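Local coordinates for Mgp-operon protein 3 (Mycoplasma pneumoniae, PDB 6RJ1), which probably serves as an extracellular, membrane-anchored adhesin (P40/P90) that works with adhesin P1 in attaching the human pathogen to host cells, at residues P474-Y478 and A490-T496; V509-L513 and L533-A537. All blocks are in the same frame, centred on the assembly; numbering follows the deposited sequence.

Interaction 1. Residues P474-Y478 and A490-T496; sequences PSLWY and ATWWAKT
Two aromatic clusters, one on each face of the sheet, form the apolar centre. Trp-477 (chi1 p) points its six-membered ring edge at the face of Trp-492 (chi1 m), an offset edge-to-face pair with centroids 5.5 Å apart and planes at 88°. On the other face the flat Tyr-478 ring (p) lies between two partners: Tyr-478 CD1 is 3.4 Å from Trp-493 CE2, and Thr-491 offers its aliphatic CB in a CH-pi contact, 3.9 Å from the Tyr-478 centroid, while its OG1 bonds Ala-707 O. The backbones are the open end of the antiparallel beta hairpin of strands 477-482 and 487-492: Trp-477 and Trp-492 are a non-hydrogen-bonded pair, CA-CA 4.4 Å, Tyr-478 and Thr-491 a hydrogen-bonded one. Tyr-478 N reaches Thr-491 O at 2.9 Å, and Thr-491 N reaches Tyr-478 O at 2.7 Å. At Trp-493 the backbone turns (phi/psi -67/-34), and its N donates to Leu-476 O (2.9 Å). At the polar edge Tyr-478 OH donates to Thr-496 OG1 (2.7 Å), while water 1 links Ser-475 OG, Trp-477 O and Trp-493 NE1.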
ATOM      1  N   PRO A 474      -2.272   3.241   4.365  1.00 61.36           N
ATOM      2  CA  PRO A 474      -2.780   1.862   4.511  1.00 60.48           C
ATOM      3  C   PRO A 474      -4.273   1.821   4.833  1.00 62.77           C
ATOM      4  O   PRO A 474      -4.792   2.716   5.504  1.00 61.75           O
ATOM      5  CB  PRO A 474      -1.930   1.291   5.650  1.00 61.96           C
ATOM      6  CG  PRO A 474      -1.508   2.472   6.436  1.00 65.70           C
ATOM      7  CD  PRO A 474      -1.300   3.560   5.436  1.00 61.78           C
ATOM      8  N   SER A 475      -4.967   0.814   4.291  1.00 58.60           N
ATOM      9  CA  SER A 475      -6.397   0.619   4.480  1.00 57.18           C
ATOM     10  C   SER A 475      -6.650  -0.727   5.149  1.00 61.14           C
ATOM     11  O   SER A 475      -6.055  -1.731   4.764  1.00 60.75           O
ATOM     12  CB  SER A 475      -7.147   0.755   3.159  1.00 60.25           C
ATOM     13  OG  SER A 475      -6.750  -0.211   2.204  1.00 68.97           O
ATOM     14  N   LEU A 476      -7.513  -0.731   6.171  1.00 57.84           N
ATOM     15  CA  LEU A 476      -7.841  -1.894   6.979  1.00 57.26           C
ATOM     16  C   LEU A 476      -9.085  -2.647   6.515  1.00 61.31           C
ATOM     17  O   LEU A 476      -9.369  -3.745   7.011  1.00 61.48           O
ATOM     18  CB  LEU A 476      -7.969  -1.466   8.456  1.00 57.26           C
ATOM     19  CG  LEU A 476      -6.678  -1.434   9.296  1.00 62.19           C
ATOM     20  CD1 LEU A 476      -5.718  -0.314   8.853  1.00 62.87           C
ATOM     21  CD2 LEU A 476      -6.999  -1.228  10.747  1.00 63.31           C
ATOM     22  N   TRP A 477      -9.826  -2.071   5.564  1.00 58.04           N
ATOM     23  CA  TRP A 477     -11.062  -2.672   5.060  1.00 58.09           C
ATOM     24  C   TRP A 477     -11.335  -2.335   3.593  1.00 62.24           C
ATOM     25  O   TRP A 477     -10.653  -1.485   3.012  1.00 62.10           O
ATOM     26  CB  TRP A 477     -12.250  -2.276   5.957  1.00 56.94           C
ATOM     27  CG  TRP A 477     -12.382  -0.794   6.136  1.00 57.90           C
ATOM     28  CD1 TRP A 477     -12.892   0.100   5.238  1.00 60.88           C
ATOM     29  CD2 TRP A 477     -11.975  -0.030   7.280  1.00 57.40           C
ATOM     30  NE1 TRP A 477     -12.852   1.371   5.761  1.00 60.46           N
ATOM     31  CE2 TRP A 477     -12.281   1.324   7.010  1.00 61.52           C
ATOM     32  CE3 TRP A 477     -11.404  -0.359   8.521  1.00 58.42           C
ATOM     33  CZ2 TRP A 477     -12.021   2.347   7.928  1.00 60.43           C
ATOM     34  CZ3 TRP A 477     -11.138   0.657   9.428  1.00 59.95           C
ATOM     35  CH2 TRP A 477     -11.440   1.991   9.126  1.00 60.61           C
ATOM     36  N   TYR A 478     -12.329  -3.011   2.995  1.00 58.92           N
ATOM     37  CA  TYR A 478     -12.730  -2.818   1.597  1.00 59.02           C
ATOM     38  C   TYR A 478     -14.212  -3.130   1.437  1.00 63.83           C
ATOM     39  O   TYR A 478     -14.775  -3.847   2.255  1.00 63.94           O
ATOM     40  CB  TYR A 478     -11.879  -3.693   0.657  1.00 60.00           C
ATOM     41  CG  TYR A 478     -12.045  -5.183   0.884  1.00 61.02           C
ATOM     42  CD1 TYR A 478     -11.364  -5.832   1.911  1.00 61.72           C
ATOM     43  CD2 TYR A 478     -12.870  -5.946   0.059  1.00 62.04           C
ATOM     44  CE1 TYR A 478     -11.511  -7.199   2.122  1.00 62.14           C
ATOM     45  CE2 TYR A 478     -13.023  -7.316   0.260  1.00 63.29           C
ATOM     46  CZ  TYR A 478     -12.333  -7.940   1.289  1.00 71.67           C
ATOM     47  OH  TYR A 478     -12.471  -9.291   1.488  1.00 73.73           O
ATOM     48  N   ALA A 490     -18.232  -2.575   5.190  1.00 57.62           N
ATOM     49  CA  ALA A 490     -16.949  -2.990   4.647  1.00 55.64           C
ATOM     50  C   ALA A 490     -16.543  -4.349   5.215  1.00 58.53           C
ATOM     51  O   ALA A 490     -17.026  -4.764   6.283  1.00 57.60           O
ATOM     52  CB  ALA A 490     -15.892  -1.954   4.986  1.00 56.20           C
ATOM     53  N   THR A 491     -15.651  -5.040   4.497  1.00 55.02           N
ATOM     54  CA  THR A 491     -15.057  -6.315   4.899  1.00 54.94           C
ATOM     55  C   THR A 491     -13.668  -5.987   5.430  1.00 58.82           C
ATOM     56  O   THR A 491     -12.935  -5.239   4.789  1.00 57.48           O
ATOM     57  CB  THR A 491     -14.956  -7.280   3.700  1.00 62.53           C
ATOM     58  OG1 THR A 491     -16.198  -7.308   2.997  1.00 64.44           O
ATOM     59  CG2 THR A 491     -14.536  -8.694   4.109  1.00 56.82           C
ATOM     60  N   TRP A 492     -13.306  -6.549   6.593  1.00 56.91           N
ATOM     61  CA  TRP A 492     -11.988  -6.351   7.199  1.00 56.38           C
ATOM     62  C   TRP A 492     -10.929  -7.110   6.414  1.00 58.52           C
ATOM     63  O   TRP A 492     -11.159  -8.267   6.055  1.00 57.82           O
ATOM     64  CB  TRP A 492     -11.991  -6.875   8.639  1.00 55.30           C
ATOM     65  CG  TRP A 492     -12.833  -6.076   9.579  1.00 56.41           C
ATOM     66  CD1 TRP A 492     -14.099  -6.363   9.994  1.00 59.35           C
ATOM     67  CD2 TRP A 492     -12.450  -4.872  10.250  1.00 56.35           C
ATOM     68  NE1 TRP A 492     -14.532  -5.407  10.881  1.00 59.05           N
ATOM     69  CE2 TRP A 492     -13.542  -4.473  11.051  1.00 60.46           C
ATOM     70  CE3 TRP A 492     -11.284  -4.089  10.257  1.00 57.70           C
ATOM     71  CZ2 TRP A 492     -13.502  -3.330  11.856  1.00 59.75           C
ATOM     72  CZ3 TRP A 492     -11.252  -2.947  11.041  1.00 59.27           C
ATOM     73  CH2 TRP A 492     -12.348  -2.581  11.832  1.00 59.94           C
ATOM     74  N   TRP A 493      -9.755  -6.487   6.187  1.00 54.69           N
ATOM     75  CA  TRP A 493      -8.636  -7.171   5.534  1.00 54.54           C
ATOM     76  C   TRP A 493      -8.089  -8.292   6.440  1.00 61.77           C
ATOM     77  O   TRP A 493      -7.690  -9.347   5.935  1.00 61.91           O
ATOM     78  CB  TRP A 493      -7.520  -6.197   5.151  1.00 52.34           C
ATOM     79  CG  TRP A 493      -7.725  -5.521   3.828  1.00 52.51           C
ATOM     80  CD1 TRP A 493      -7.817  -4.180   3.602  1.00 55.02           C
ATOM     81  CD2 TRP A 493      -7.850  -6.156   2.546  1.00 52.36           C
ATOM     82  NE1 TRP A 493      -7.983  -3.935   2.261  1.00 54.20           N
ATOM     83  CE2 TRP A 493      -8.004  -5.130   1.587  1.00 55.96           C
ATOM     84  CE3 TRP A 493      -7.828  -7.499   2.110  1.00 53.49           C
ATOM     85  CZ2 TRP A 493      -8.170  -5.403   0.221  1.00 55.38           C
ATOM     86  CZ3 TRP A 493      -7.973  -7.767   0.758  1.00 54.79           C
ATOM     87  CH2 TRP A 493      -8.156  -6.730  -0.171  1.00 55.39           C
ATOM     88  N   ALA A 494      -8.128  -8.072   7.778  1.00 59.66           N
ATOM     89  CA  ALA A 494      -7.699  -9.024   8.808  1.00 60.14           C
ATOM     90  C   ALA A 494      -8.558 -10.288   8.808  1.00 64.96           C
ATOM     91  O   ALA A 494      -8.144 -11.306   9.363  1.00 65.35           O
ATOM     92  CB  ALA A 494      -7.726  -8.365  10.182  1.00 60.81           C
ATOM     93  N   LYS A 495      -9.760 -10.214   8.212  1.00 61.67           N
ATOM     94  CA  LYS A 495     -10.693 -11.340   8.085  1.00 61.09           C
ATOM     95  C   LYS A 495     -10.691 -11.884   6.634  1.00 64.72           C
ATOM     96  O   LYS A 495     -11.506 -12.746   6.301  1.00 63.82           O
ATOM     97  CB  LYS A 495     -12.101 -10.939   8.538  1.00 62.72           C
ATOM     98  CG  LYS A 495     -12.272 -10.919  10.047  1.00 73.03           C
ATOM     99  CD  LYS A 495     -13.578 -10.266  10.490  1.00 83.78           C
ATOM    100  CE  LYS A 495     -14.756 -11.209  10.490  1.00106.29           C
ATOM    101  NZ  LYS A 495     -15.907 -10.665  11.267  1.00120.76           N
ATOM    102  N   THR A 496      -9.763 -11.378   5.779  1.00 60.42           N
ATOM    103  CA  THR A 496      -9.596 -11.830   4.398  1.00 59.76           C
ATOM    104  C   THR A 496      -8.236 -12.505   4.269  1.00 64.50           C
ATOM    105  O   THR A 496      -7.203 -11.832   4.167  1.00 64.43           O
ATOM    106  CB  THR A 496      -9.822 -10.703   3.379  1.00 63.74           C
ATOM    107  OG1 THR A 496     -11.035 -10.019   3.676  1.00 62.74           O
ATOM    108  CG2 THR A 496      -9.875 -11.222   1.952  1.00 60.86           C
TER
HETATM  109  O   HOH W   1      -8.825  -1.352   1.009  1.00 58.81           O
HETATM  110  O   HOH W   2      -8.025  -5.293   8.703  1.00 57.56           O

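Interaction 2. Residues V509-L513 and L533-A537; sequences VENQL and LTQPA
Here the C-terminal part of helix 503-511 packs against the irregular segment that leads into strand 538-546, a buried helix-to-loop contact in the MgpC adhesin family part of the chain. The backbones come closest at Glu-510 and Thr-534, CA-CA 6.2 Å. Val-509 and Leu-513, four residues apart, both direct their CA-CB bonds toward the loop; Leu-513 N bonds to Glu-510 O at 3.2 Å. Leu-513 adopts the mt rotamer and spreads its methyls along the loop: CD1 lies 3.7 Å from Thr-534 C, and CD2 3.8 Å from Pro-536 CD, where the proline ring offers a rigid apolar surface. Val-509 (chi1 t) brings CG1 to 3.4 Å from Gln-535 OE1. Gln-535, with chi1 t and chi2 p, bends its amide forward along the chain, so that NE2 donates to Ala-537 O (2.8 Å), a bond between the Gln-535 side chain and the backbone two residues ahead; OE1 has a weak partner in Lys-556. Glu-510, partly exposed, offers a carboxylate as acceptor: its CA-CB bond points sideways, but chi1 m and chi2 t carry the carboxylate to the loop, and Thr-534 (chi1 t) donates from OG1 to Glu-510 OE2 at 2.9 Å.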
ATOM      1  N   VAL A 509       4.477 -13.888   7.487  1.00 56.73           N
ATOM      2  CA  VAL A 509       3.714 -12.657   7.705  1.00 56.99           C
ATOM      3  C   VAL A 509       2.966 -12.735   9.031  1.00 63.09           C
ATOM      4  O   VAL A 509       3.113 -11.839   9.867  1.00 62.97           O
ATOM      5  CB  VAL A 509       2.773 -12.329   6.508  1.00 60.28           C
ATOM      6  CG1 VAL A 509       1.936 -11.076   6.769  1.00 59.78           C
ATOM      7  CG2 VAL A 509       3.563 -12.188   5.207  1.00 59.82           C
ATOM      8  N   GLU A 510       2.198 -13.829   9.228  1.00 60.51           N
ATOM      9  CA  GLU A 510       1.364 -14.082  10.404  1.00 59.66           C
ATOM     10  C   GLU A 510       2.136 -14.237  11.702  1.00 62.80           C
ATOM     11  O   GLU A 510       1.625 -13.829  12.745  1.00 64.23           O
ATOM     12  CB  GLU A 510       0.443 -15.284  10.178  1.00 60.89           C
ATOM     13  CG  GLU A 510      -0.719 -14.995   9.234  1.00 71.56           C
ATOM     14  CD  GLU A 510      -1.720 -16.121   9.038  1.00 97.07           C
ATOM     15  OE1 GLU A 510      -1.404 -17.284   9.383  1.00 98.96           O
ATOM     16  OE2 GLU A 510      -2.829 -15.835   8.532  1.00 89.66           O
ATOM     17  N   ASN A 511       3.342 -14.824  11.661  1.00 56.92           N
ATOM     18  CA  ASN A 511       4.140 -15.013  12.874  1.00 56.05           C
ATOM     19  C   ASN A 511       4.662 -13.697  13.420  1.00 60.46           C
ATOM     20  O   ASN A 511       4.803 -13.546  14.630  1.00 59.75           O
ATOM     21  CB  ASN A 511       5.267 -16.033  12.670  1.00 51.70           C
ATOM     22  CG  ASN A 511       4.779 -17.445  12.502  1.00 66.42           C
ATOM     23  OD1 ASN A 511       3.583 -17.747  12.651  1.00 66.03           O
ATOM     24  ND2 ASN A 511       5.693 -18.345  12.164  1.00 54.97           N
ATOM     25  N   GLN A 512       4.901 -12.730  12.536  1.00 58.35           N
ATOM     26  CA  GLN A 512       5.388 -11.423  12.952  1.00 58.02           C
ATOM     27  C   GLN A 512       4.245 -10.506  13.420  1.00 61.83           C
ATOM     28  O   GLN A 512       4.529  -9.449  13.975  1.00 62.46           O
ATOM     29  CB  GLN A 512       6.267 -10.781  11.862  1.00 58.99           C
ATOM     30  CG  GLN A 512       7.473 -10.079  12.459  1.00 59.70           C
ATOM     31  CD  GLN A 512       8.580  -9.813  11.480  1.00 64.69           C
ATOM     32  OE1 GLN A 512       8.967  -8.664  11.264  1.00 59.58           O
ATOM     33  NE2 GLN A 512       9.143 -10.868  10.900  1.00 49.57           N
ATOM     34  N   LEU A 513       2.962 -10.936  13.261  1.00 56.36           N
ATOM     35  CA  LEU A 513       1.792 -10.157  13.675  1.00 55.31           C
ATOM     36  C   LEU A 513       1.731  -9.974  15.176  1.00 61.01           C
ATOM     37  O   LEU A 513       1.207  -8.972  15.654  1.00 62.51           O
ATOM     38  CB  LEU A 513       0.470 -10.758  13.155  1.00 55.07           C
ATOM     39  CG  LEU A 513       0.167 -10.658  11.642  1.00 59.51           C
ATOM     40  CD1 LEU A 513      -1.054 -11.478  11.278  1.00 59.91           C
ATOM     41  CD2 LEU A 513      -0.068  -9.223  11.199  1.00 60.13           C
ATOM     42  N   LEU A 533      -6.542 -13.657  13.700  1.00 61.41           N
ATOM     43  CA  LEU A 533      -6.761 -12.824  12.525  1.00 60.30           C
ATOM     44  C   LEU A 533      -5.516 -12.819  11.625  1.00 64.87           C
ATOM     45  O   LEU A 533      -4.452 -13.286  12.044  1.00 65.29           O
ATOM     46  CB  LEU A 533      -7.210 -11.413  12.936  1.00 59.92           C
ATOM     47  CG  LEU A 533      -8.531 -11.343  13.739  1.00 63.88           C
ATOM     48  CD1 LEU A 533      -8.646 -10.048  14.487  1.00 64.18           C
ATOM     49  CD2 LEU A 533      -9.764 -11.571  12.861  1.00 62.91           C
ATOM     50  N   THR A 534      -5.662 -12.374  10.369  1.00 60.20           N
ATOM     51  CA  THR A 534      -4.559 -12.379   9.416  1.00 59.29           C
ATOM     52  C   THR A 534      -4.085 -10.929   9.149  1.00 61.18           C
ATOM     53  O   THR A 534      -4.381 -10.032   9.955  1.00 59.46           O
ATOM     54  CB  THR A 534      -4.931 -13.219   8.161  1.00 68.49           C
ATOM     55  OG1 THR A 534      -3.775 -13.395   7.339  1.00 70.85           O
ATOM     56  CG2 THR A 534      -6.096 -12.632   7.338  1.00 66.06           C
ATOM     57  N   GLN A 535      -3.316 -10.721   8.048  1.00 56.18           N
ATOM     58  CA  GLN A 535      -2.765  -9.429   7.646  1.00 55.94           C
ATOM     59  C   GLN A 535      -3.865  -8.345   7.619  1.00 59.56           C
ATOM     60  O   GLN A 535      -4.876  -8.514   6.938  1.00 58.40           O
ATOM     61  CB  GLN A 535      -1.961  -9.545   6.323  1.00 56.83           C
ATOM     62  CG  GLN A 535      -1.383  -8.236   5.758  1.00 51.30           C
ATOM     63  CD  GLN A 535      -0.439  -7.491   6.652  1.00 60.84           C
ATOM     64  OE1 GLN A 535       0.359  -8.074   7.400  1.00 62.39           O
ATOM     65  NE2 GLN A 535      -0.489  -6.173   6.571  1.00 47.15           N
ATOM     66  N   PRO A 536      -3.705  -7.274   8.432  1.00 55.92           N
ATOM     67  CA  PRO A 536      -4.767  -6.268   8.542  1.00 55.90           C
ATOM     68  C   PRO A 536      -4.774  -5.120   7.532  1.00 59.98           C
ATOM     69  O   PRO A 536      -5.814  -4.506   7.351  1.00 59.90           O
ATOM     70  CB  PRO A 536      -4.519  -5.702   9.937  1.00 57.12           C
ATOM     71  CG  PRO A 536      -3.030  -5.696  10.031  1.00 60.43           C
ATOM     72  CD  PRO A 536      -2.602  -6.979   9.372  1.00 55.95           C
ATOM     73  N   ALA A 537      -3.619  -4.744   6.980  1.00 56.66           N
ATOM     74  CA  ALA A 537      -3.546  -3.566   6.130  1.00 55.88           C
ATOM     75  C   ALA A 537      -2.787  -3.745   4.835  1.00 57.49           C
ATOM     76  O   ALA A 537      -1.865  -4.562   4.738  1.00 55.16           O
ATOM     77  CB  ALA A 537      -2.968  -2.401   6.917  1.00 56.55           C
TER

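Overall arrangement
Both contacts are buried, but they join different elements. Interaction 1 holds together two strands of one sheet, buries 533 Å², both sides summed, and relies on backbone pairing reinforced by large aromatic rings; interaction 2 sets a helix end against a loop, buries 239 Å² on the same count and rests on Val-509 and Leu-513 methyls against loop backbone, Pro-536 and the Gln-535 amide, with one side-chain hydrogen bond at the partly exposed Glu-510. They follow one another along the chain, with centres about 12 Å apart, and they touch: Thr-534 N lies 2.9 Å from Ala-494 O, a probable hydrogen bond, and Trp-493 CB packs 3.3 Å from Pro-536 O. Segment 533-537 thus contacts both hairpin end and helix 503-511.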